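PDB 3MI6: alpha-galactosidase from Lactobacillus brevis, which probably releases terminal, non-reducing alpha-D-galactose from alpha-D-galactosides by hydrolysis. Local coordinates for residues 171-183 and 283-296. Numbering follows the deposited sequence.
Sequences SEKLVLNRALSSQ and WNLAPQATFQTPEA
The Phe291 ring is met obliquely by Leu176, whose CD1 lies 3.5 Å from Phe291 CD2, and by Ala179, whose CB lies 3.6 Å from Phe291 CE2. Phe291 CG stands anti to the backbone N (chi1 178°), which carries the ring across to these two residues; its CD1 sits over one face of the Trp283 indole, offset toward the rim. Residues 174-176 and 283-285 pair antiparallel through four backbone hydrogen bonds, two each at Leu174-Leu285 and Leu176-Trp283, putting these four side chains on one face. On the other, Val175 and Asn284 lie side by side, while Asn284 ND2 bonds to Asp495 O. Farther along, Pro294 O takes two hydroxyl donors from opposite faces of its carbonyl plane: Ser181 OG at 2.7 Å and Thr293 OG1 at 3.1 Å. Thr293 CG2 rests against Ala179 O, and OG1 also bonds to Ala164 N; with alanine replacing Thr293, Ala164 N is likely to lose its partner and Pro294 O one donor, opening a gap beside Ala179 O. Strand 174-186 also pairs with 90-93 and 270-274, whereas 290-301 runs beside 159-167 in a second antiparallel sheet; Leu176 packs on Phe166 and Phe291 there, joining both sheets of the N-terminal beta-sandwich.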
ATOM      1  N   SER D 171      36.502  22.368 -38.399  1.00 56.42           N
ATOM      2  CA  SER D 171      37.582  23.289 -38.081  1.00 61.66           C
ATOM      3  C   SER D 171      37.254  24.184 -36.890  1.00 61.29           C
ATOM      4  O   SER D 171      38.125  24.881 -36.368  1.00 59.08           O
ATOM      5  CB  SER D 171      37.893  24.160 -39.288  1.00 62.20           C
ATOM      6  OG  SER D 171      36.963  25.222 -39.351  1.00 68.17           O
ATOM      7  N   GLU D 172      35.997  24.152 -36.462  1.00 63.12           N
ATOM      8  CA  GLU D 172      35.507  25.045 -35.417  1.00 64.40           C
ATOM      9  C   GLU D 172      35.423  24.348 -34.062  1.00 59.57           C
ATOM     10  O   GLU D 172      35.291  23.129 -34.001  1.00 59.91           O
ATOM     11  CB  GLU D 172      34.129  25.582 -35.803  1.00 68.92           C
ATOM     12  CG  GLU D 172      33.980  25.903 -37.287  1.00 71.87           C
ATOM     13  CD  GLU D 172      33.309  27.245 -37.519  1.00 82.46           C
ATOM     14  OE1 GLU D 172      33.653  28.204 -36.787  1.00 82.46           O
ATOM     15  OE2 GLU D 172      32.441  27.340 -38.424  1.00 83.16           O
ATOM     16  N   LYS D 173      35.502  25.119 -32.981  1.00 58.79           N
ATOM     17  CA  LYS D 173      35.407  24.556 -31.635  1.00 59.61           C
ATOM     18  C   LYS D 173      33.978  24.109 -31.347  1.00 56.44           C
ATOM     19  O   LYS D 173      33.019  24.793 -31.732  1.00 57.34           O
ATOM     20  CB  LYS D 173      35.835  25.583 -30.584  1.00 65.96           C
ATOM     21  CG  LYS D 173      37.234  26.147 -30.781  1.00 73.74           C
ATOM     22  CD  LYS D 173      37.564  27.168 -29.699  1.00 81.06           C
ATOM     23  CE  LYS D 173      36.530  28.293 -29.658  1.00 88.38           C
ATOM     24  NZ  LYS D 173      36.849  29.327 -28.625  1.00 95.22           N
ATOM     25  N   LEU D 174      33.842  22.954 -30.694  1.00 48.74           N
ATOM     26  CA  LEU D 174      32.543  22.463 -30.227  1.00 45.85           C
ATOM     27  C   LEU D 174      32.592  22.194 -28.720  1.00 45.01           C
ATOM     28  O   LEU D 174      33.619  21.752 -28.202  1.00 44.01           O
ATOM     29  CB  LEU D 174      32.141  21.192 -30.965  1.00 42.56           C
ATOM     30  CG  LEU D 174      31.801  21.262 -32.453  1.00 44.40           C
ATOM     31  CD1 LEU D 174      31.696  19.855 -32.984  1.00 39.91           C
ATOM     32  CD2 LEU D 174      30.515  22.053 -32.721  1.00 40.84           C
ATOM     33  N   VAL D 175      31.497  22.472 -28.012  1.00 39.98           N
ATOM     34  CA  VAL D 175      31.460  22.195 -26.577  1.00 42.02           C
ATOM     35  C   VAL D 175      30.441  21.109 -26.239  1.00 41.38           C
ATOM     36  O   VAL D 175      29.310  21.165 -26.710  1.00 41.75           O
ATOM     37  CB  VAL D 175      31.162  23.463 -25.752  1.00 43.53           C
ATOM     38  CG1 VAL D 175      31.256  23.151 -24.271  1.00 38.35           C
ATOM     39  CG2 VAL D 175      32.144  24.564 -26.119  1.00 40.20           C
ATOM     40  N   LEU D 176      30.851  20.105 -25.459  1.00 40.01           N
ATOM     41  CA  LEU D 176      29.908  19.095 -24.975  1.00 38.75           C
ATOM     42  C   LEU D 176      29.369  19.509 -23.623  1.00 39.42           C
ATOM     43  O   LEU D 176      30.112  19.481 -22.631  1.00 38.86           O
ATOM     44  CB  LEU D 176      30.582  17.746 -24.802  1.00 35.88           C
ATOM     45  CG  LEU D 176      31.101  17.044 -26.037  1.00 37.41           C
ATOM     46  CD1 LEU D 176      31.651  15.723 -25.609  1.00 37.74           C
ATOM     47  CD2 LEU D 176      29.987  16.856 -27.027  1.00 39.82           C
ATOM     48  N   ASN D 177      28.088  19.878 -23.570  1.00 34.66           N
ATOM     49  CA  ASN D 177      27.479  20.250 -22.295  1.00 37.81           C
ATOM     50  C   ASN D 177      26.970  19.033 -21.523  1.00 35.73           C
ATOM     51  O   ASN D 177      26.840  19.051 -20.299  1.00 34.09           O
ATOM     52  CB  ASN D 177      26.321  21.223 -22.507  1.00 39.24           C
ATOM     53  CG  ASN D 177      26.678  22.364 -23.426  1.00 36.92           C
ATOM     54  OD1 ASN D 177      27.315  23.329 -23.017  1.00 38.01           O
ATOM     55  ND2 ASN D 177      26.245  22.267 -24.672  1.00 35.09           N
ATOM     56  N   ARG D 178      26.692  17.976 -22.269  1.00 35.79           N
ATOM     57  CA  ARG D 178      26.093  16.774 -21.736  1.00 34.71           C
ATOM     58  C   ARG D 178      26.521  15.596 -22.604  1.00 35.80           C
ATOM     59  O   ARG D 178      26.288  15.595 -23.813  1.00 35.92           O
ATOM     60  CB  ARG D 178      24.570  16.924 -21.753  1.00 33.14           C
ATOM     61  CG  ARG D 178      23.790  15.686 -21.411  1.00 34.03           C
ATOM     62  CD  ARG D 178      22.307  16.012 -21.455  1.00 38.13           C
ATOM     63  NE  ARG D 178      21.979  17.020 -20.460  1.00 42.22           N
ATOM     64  CZ  ARG D 178      21.089  16.846 -19.489  1.00 44.41           C
ATOM     65  NH1 ARG D 178      20.407  15.702 -19.405  1.00 39.20           N
ATOM     66  NH2 ARG D 178      20.881  17.820 -18.608  1.00 45.91           N
ATOM     67  N   ALA D 179      27.153  14.602 -21.988  1.00 34.14           N
ATOM     68  CA  ALA D 179      27.622  13.429 -22.712  1.00 30.96           C
ATOM     69  C   ALA D 179      27.308  12.165 -21.928  1.00 32.73           C
ATOM     70  O   ALA D 179      28.214  11.514 -21.407  1.00 29.81           O
ATOM     71  CB  ALA D 179      29.098  13.527 -22.956  1.00 28.49           C
ATOM     72  N   LEU D 180      26.024  11.815 -21.839  1.00 32.56           N
ATOM     73  CA  LEU D 180      25.636  10.598 -21.132  1.00 30.33           C
ATOM     74  C   LEU D 180      26.215   9.359 -21.798  1.00 31.63           C
ATOM     75  O   LEU D 180      26.641   9.406 -22.945  1.00 30.60           O
ATOM     76  CB  LEU D 180      24.125  10.477 -21.023  1.00 30.44           C
ATOM     77  CG  LEU D 180      23.413  11.111 -19.820  1.00 31.16           C
ATOM     78  CD1 LEU D 180      24.382  11.696 -18.838  1.00 30.72           C
ATOM     79  CD2 LEU D 180      22.378  12.144 -20.261  1.00 33.98           C
ATOM     80  N   SER D 181      26.226   8.250 -21.070  1.00 31.98           N
ATOM     81  CA  SER D 181      26.823   7.024 -21.571  1.00 29.05           C
ATOM     82  C   SER D 181      25.815   6.087 -22.182  1.00 31.77           C
ATOM     83  O   SER D 181      26.167   5.272 -23.027  1.00 35.87           O
ATOM     84  CB  SER D 181      27.545   6.294 -20.457  1.00 28.10           C
ATOM     85  OG  SER D 181      28.589   7.103 -19.980  1.00 32.73           O
ATOM     86  N   SER D 182      24.568   6.181 -21.747  1.00 30.50           N
ATOM     87  CA  SER D 182      23.541   5.281 -22.228  1.00 28.86           C
ATOM     88  C   SER D 182      22.170   5.900 -22.086  1.00 31.61           C
ATOM     89  O   SER D 182      21.870   6.550 -21.078  1.00 32.11           O
ATOM     90  CB  SER D 182      23.576   3.970 -21.452  1.00 30.81           C
ATOM     91  OG  SER D 182      22.385   3.234 -21.684  1.00 34.36           O
ATOM     92  N   GLN D 183      21.343   5.709 -23.105  1.00 30.68           N
ATOM     93  CA  GLN D 183      19.942   6.070 -23.017  1.00 30.57           C
ATOM     94  C   GLN D 183      19.143   4.840 -23.340  1.00 31.63           C
ATOM     95  O   GLN D 183      19.505   4.097 -24.247  1.00 32.54           O
ATOM     96  CB  GLN D 183      19.606   7.160 -24.014  1.00 30.22           C
ATOM     97  CG  GLN D 183      18.142   7.300 -24.268  1.00 32.05           C
ATOM     98  CD  GLN D 183      17.849   8.540 -25.063  1.00 36.05           C
ATOM     99  OE1 GLN D 183      18.526   9.546 -24.900  1.00 36.49           O
ATOM    100  NE2 GLN D 183      16.836   8.486 -25.922  1.00 35.14           N
ATOM    101  N   TRP D 283      32.799  19.772 -21.748  1.00 40.78           N
ATOM    102  CA  TRP D 283      34.071  19.357 -22.316  1.00 39.56           C
ATOM    103  C   TRP D 283      34.393  20.040 -23.632  1.00 40.17           C
ATOM    104  O   TRP D 283      33.702  19.813 -24.627  1.00 41.72           O
ATOM    105  CB  TRP D 283      34.076  17.860 -22.512  1.00 39.52           C
ATOM    106  CG  TRP D 283      35.400  17.362 -22.821  1.00 38.38           C
ATOM    107  CD1 TRP D 283      35.939  17.184 -24.055  1.00 39.72           C
ATOM    108  CD2 TRP D 283      36.388  16.975 -21.883  1.00 38.86           C
ATOM    109  NE1 TRP D 283      37.212  16.702 -23.944  1.00 41.75           N
ATOM    110  CE2 TRP D 283      37.516  16.563 -22.616  1.00 40.06           C
ATOM    111  CE3 TRP D 283      36.433  16.932 -20.491  1.00 40.92           C
ATOM    112  CZ2 TRP D 283      38.677  16.117 -22.007  1.00 37.42           C
ATOM    113  CZ3 TRP D 283      37.590  16.489 -19.882  1.00 39.70           C
ATOM    114  CH2 TRP D 283      38.699  16.093 -20.642  1.00 40.99           C
ATOM    115  N   ASN D 284      35.445  20.861 -23.632  1.00 38.87           N
ATOM    116  CA  ASN D 284      35.893  21.559 -24.839  1.00 40.71           C
ATOM    117  C   ASN D 284      36.563  20.634 -25.844  1.00 41.06           C
ATOM    118  O   ASN D 284      37.645  20.090 -25.604  1.00 40.87           O
ATOM    119  CB  ASN D 284      36.824  22.725 -24.504  1.00 40.91           C
ATOM    120  CG  ASN D 284      36.139  23.799 -23.690  1.00 42.53           C
ATOM    121  OD1 ASN D 284      35.300  24.542 -24.199  1.00 42.57           O
ATOM    122  ND2 ASN D 284      36.495  23.889 -22.412  1.00 42.94           N
ATOM    123  N   LEU D 285      35.901  20.481 -26.981  1.00 41.66           N
ATOM    124  CA  LEU D 285      36.317  19.552 -28.015  1.00 44.92           C
ATOM    125  C   LEU D 285      36.908  20.347 -29.182  1.00 47.71           C
ATOM    126  O   LEU D 285      36.184  20.809 -30.079  1.00 47.87           O
ATOM    127  CB  LEU D 285      35.104  18.736 -28.472  1.00 42.95           C
ATOM    128  CG  LEU D 285      35.255  17.398 -29.189  1.00 41.67           C
ATOM    129  CD1 LEU D 285      36.018  16.400 -28.332  1.00 40.08           C
ATOM    130  CD2 LEU D 285      33.875  16.878 -29.556  1.00 36.72           C
ATOM    131  N   ALA D 286      38.223  20.532 -29.151  1.00 46.37           N
ATOM    132  CA  ALA D 286      38.902  21.244 -30.219  1.00 48.33           C
ATOM    133  C   ALA D 286      38.822  20.456 -31.535  1.00 53.21           C
ATOM    134  O   ALA D 286      38.482  19.267 -31.545  1.00 50.38           O
ATOM    135  CB  ALA D 286      40.334  21.476 -29.839  1.00 46.91           C
ATOM    136  N   PRO D 287      39.131  21.117 -32.659  1.00 52.99           N
ATOM    137  CA  PRO D 287      39.222  20.350 -33.901  1.00 54.86           C
ATOM    138  C   PRO D 287      40.212  19.173 -33.793  1.00 53.35           C
ATOM    139  O   PRO D 287      41.292  19.314 -33.198  1.00 46.47           O
ATOM    140  CB  PRO D 287      39.716  21.391 -34.906  1.00 52.41           C
ATOM    141  CG  PRO D 287      39.251  22.687 -34.355  1.00 50.48           C
ATOM    142  CD  PRO D 287      39.373  22.553 -32.875  1.00 50.57           C
ATOM    143  N   GLN D 288      39.812  18.032 -34.362  1.00 51.60           N
ATOM    144  CA  GLN D 288      40.609  16.799 -34.394  1.00 53.93           C
ATOM    145  C   GLN D 288      40.613  16.095 -33.043  1.00 53.76           C
ATOM    146  O   GLN D 288      41.340  15.118 -32.842  1.00 53.36           O
ATOM    147  CB  GLN D 288      42.060  17.050 -34.863  1.00 57.69           C
ATOM    148  CG  GLN D 288      42.208  17.762 -36.208  1.00 55.64           C
ATOM    149  CD  GLN D 288      41.294  17.196 -37.288  1.00 60.93           C
ATOM    150  OE1 GLN D 288      40.751  17.947 -38.107  1.00 62.88           O
ATOM    151  NE2 GLN D 288      41.106  15.873 -37.288  1.00 55.31           N
ATOM    152  N   ALA D 289      39.801  16.607 -32.119  1.00 52.79           N
ATOM    153  CA  ALA D 289      39.744  16.091 -30.756  1.00 46.17           C
ATOM    154  C   ALA D 289      38.621  15.073 -30.597  1.00 47.48           C
ATOM    155  O   ALA D 289      37.689  15.011 -31.404  1.00 46.38           O
ATOM    156  CB  ALA D 289      39.569  17.231 -29.766  1.00 42.90           C
ATOM    157  N   THR D 290      38.717  14.287 -29.533  1.00 45.96           N
ATOM    158  CA  THR D 290      37.770  13.222 -29.277  1.00 42.36           C
ATOM    159  C   THR D 290      37.378  13.178 -27.819  1.00 41.88           C
ATOM    160  O   THR D 290      38.143  13.588 -26.941  1.00 45.49           O
ATOM    161  CB  THR D 290      38.387  11.871 -29.606  1.00 44.43           C
ATOM    162  OG1 THR D 290      39.684  11.796 -29.006  1.00 47.55           O
ATOM    163  CG2 THR D 290      38.524  11.706 -31.102  1.00 47.27           C
ATOM    164  N   PHE D 291      36.183  12.671 -27.559  1.00 38.87           N
ATOM    165  CA  PHE D 291      35.735  12.463 -26.188  1.00 39.14           C
ATOM    166  C   PHE D 291      35.052  11.108 -26.015  1.00 38.16           C
ATOM    167  O   PHE D 291      34.057  10.820 -26.686  1.00 39.97           O
ATOM    168  CB  PHE D 291      34.814  13.598 -25.720  1.00 37.38           C
ATOM    169  CG  PHE D 291      34.289  13.398 -24.335  1.00 36.61           C
ATOM    170  CD1 PHE D 291      35.076  13.693 -23.240  1.00 36.24           C
ATOM    171  CD2 PHE D 291      33.024  12.879 -24.127  1.00 36.02           C
ATOM    172  CE1 PHE D 291      34.616  13.484 -21.965  1.00 36.73           C
ATOM    173  CE2 PHE D 291      32.555  12.671 -22.853  1.00 35.45           C
ATOM    174  CZ  PHE D 291      33.352  12.979 -21.769  1.00 35.87           C
ATOM    175  N   GLN D 292      35.601  10.282 -25.123  1.00 37.21           N
ATOM    176  CA  GLN D 292      35.046   8.949 -24.807  1.00 38.49           C
ATOM    177  C   GLN D 292      34.224   8.963 -23.491  1.00 36.42           C
ATOM    178  O   GLN D 292      34.744   9.373 -22.445  1.00 34.00           O
ATOM    179  CB  GLN D 292      36.201   7.933 -24.700  1.00 33.74           C
ATOM    180  CG  GLN D 292      35.821   6.517 -24.283  1.00 34.48           C
ATOM    181  CD  GLN D 292      34.895   5.837 -25.286  1.00 36.63           C
ATOM    182  OE1 GLN D 292      35.281   5.549 -26.424  1.00 37.80           O
ATOM    183  NE2 GLN D 292      33.664   5.568 -24.859  1.00 34.95           N
ATOM    184  N   THR D 293      32.959   8.532 -23.524  1.00 32.00           N
ATOM    185  CA  THR D 293      32.219   8.386 -22.257  1.00 32.82           C
ATOM    186  C   THR D 293      32.656   7.132 -21.505  1.00 33.57           C
ATOM    187  O   THR D 293      33.158   6.183 -22.114  1.00 33.11           O
ATOM    188  CB  THR D 293      30.695   8.314 -22.425  1.00 30.68           C
ATOM    189  OG1 THR D 293      30.332   7.022 -22.914  1.00 32.54           O
ATOM    190  CG2 THR D 293      30.186   9.380 -23.361  1.00 31.48           C
ATOM    191  N   PRO D 294      32.475   7.123 -20.168  1.00 36.00           N
ATOM    192  CA  PRO D 294      32.721   5.897 -19.400  1.00 30.63           C
ATOM    193  C   PRO D 294      31.670   4.901 -19.839  1.00 31.75           C
ATOM    194  O   PRO D 294      30.647   5.328 -20.384  1.00 32.11           O
ATOM    195  CB  PRO D 294      32.455   6.320 -17.956  1.00 30.51           C
ATOM    196  CG  PRO D 294      32.438   7.793 -17.955  1.00 33.36           C
ATOM    197  CD  PRO D 294      32.001   8.225 -19.313  1.00 33.62           C
ATOM    198  N   GLU D 295      31.895   3.612 -19.613  1.00 30.51           N
ATOM    199  CA  GLU D 295      30.947   2.597 -20.064  1.00 30.33           C
ATOM    200  C   GLU D 295      29.732   2.410 -19.148  1.00 31.70           C
ATOM    201  O   GLU D 295      29.845   2.449 -17.911  1.00 32.34           O
ATOM    202  CB  GLU D 295      31.668   1.268 -20.275  1.00 31.32           C
ATOM    203  CG  GLU D 295      32.457   1.240 -21.559  1.00 32.73           C
ATOM    204  CD  GLU D 295      33.199  -0.051 -21.764  1.00 36.95           C
ATOM    205  OE1 GLU D 295      33.474  -0.761 -20.770  1.00 39.44           O
ATOM    206  OE2 GLU D 295      33.512  -0.358 -22.932  1.00 41.11           O
ATOM    207  N   ALA D 296      28.571   2.203 -19.765  1.00 32.60           N
ATOM    208  CA  ALA D 296      27.364   1.818 -19.036  1.00 29.51           C
ATOM    209  C   ALA D 296      27.170   0.313 -19.145  1.00 28.96           C
ATOM    210  O   ALA D 296      27.251  -0.228 -20.235  1.00 31.51           O
ATOM    211  CB  ALA D 296      26.155   2.551 -19.603  1.00 27.32           C
TER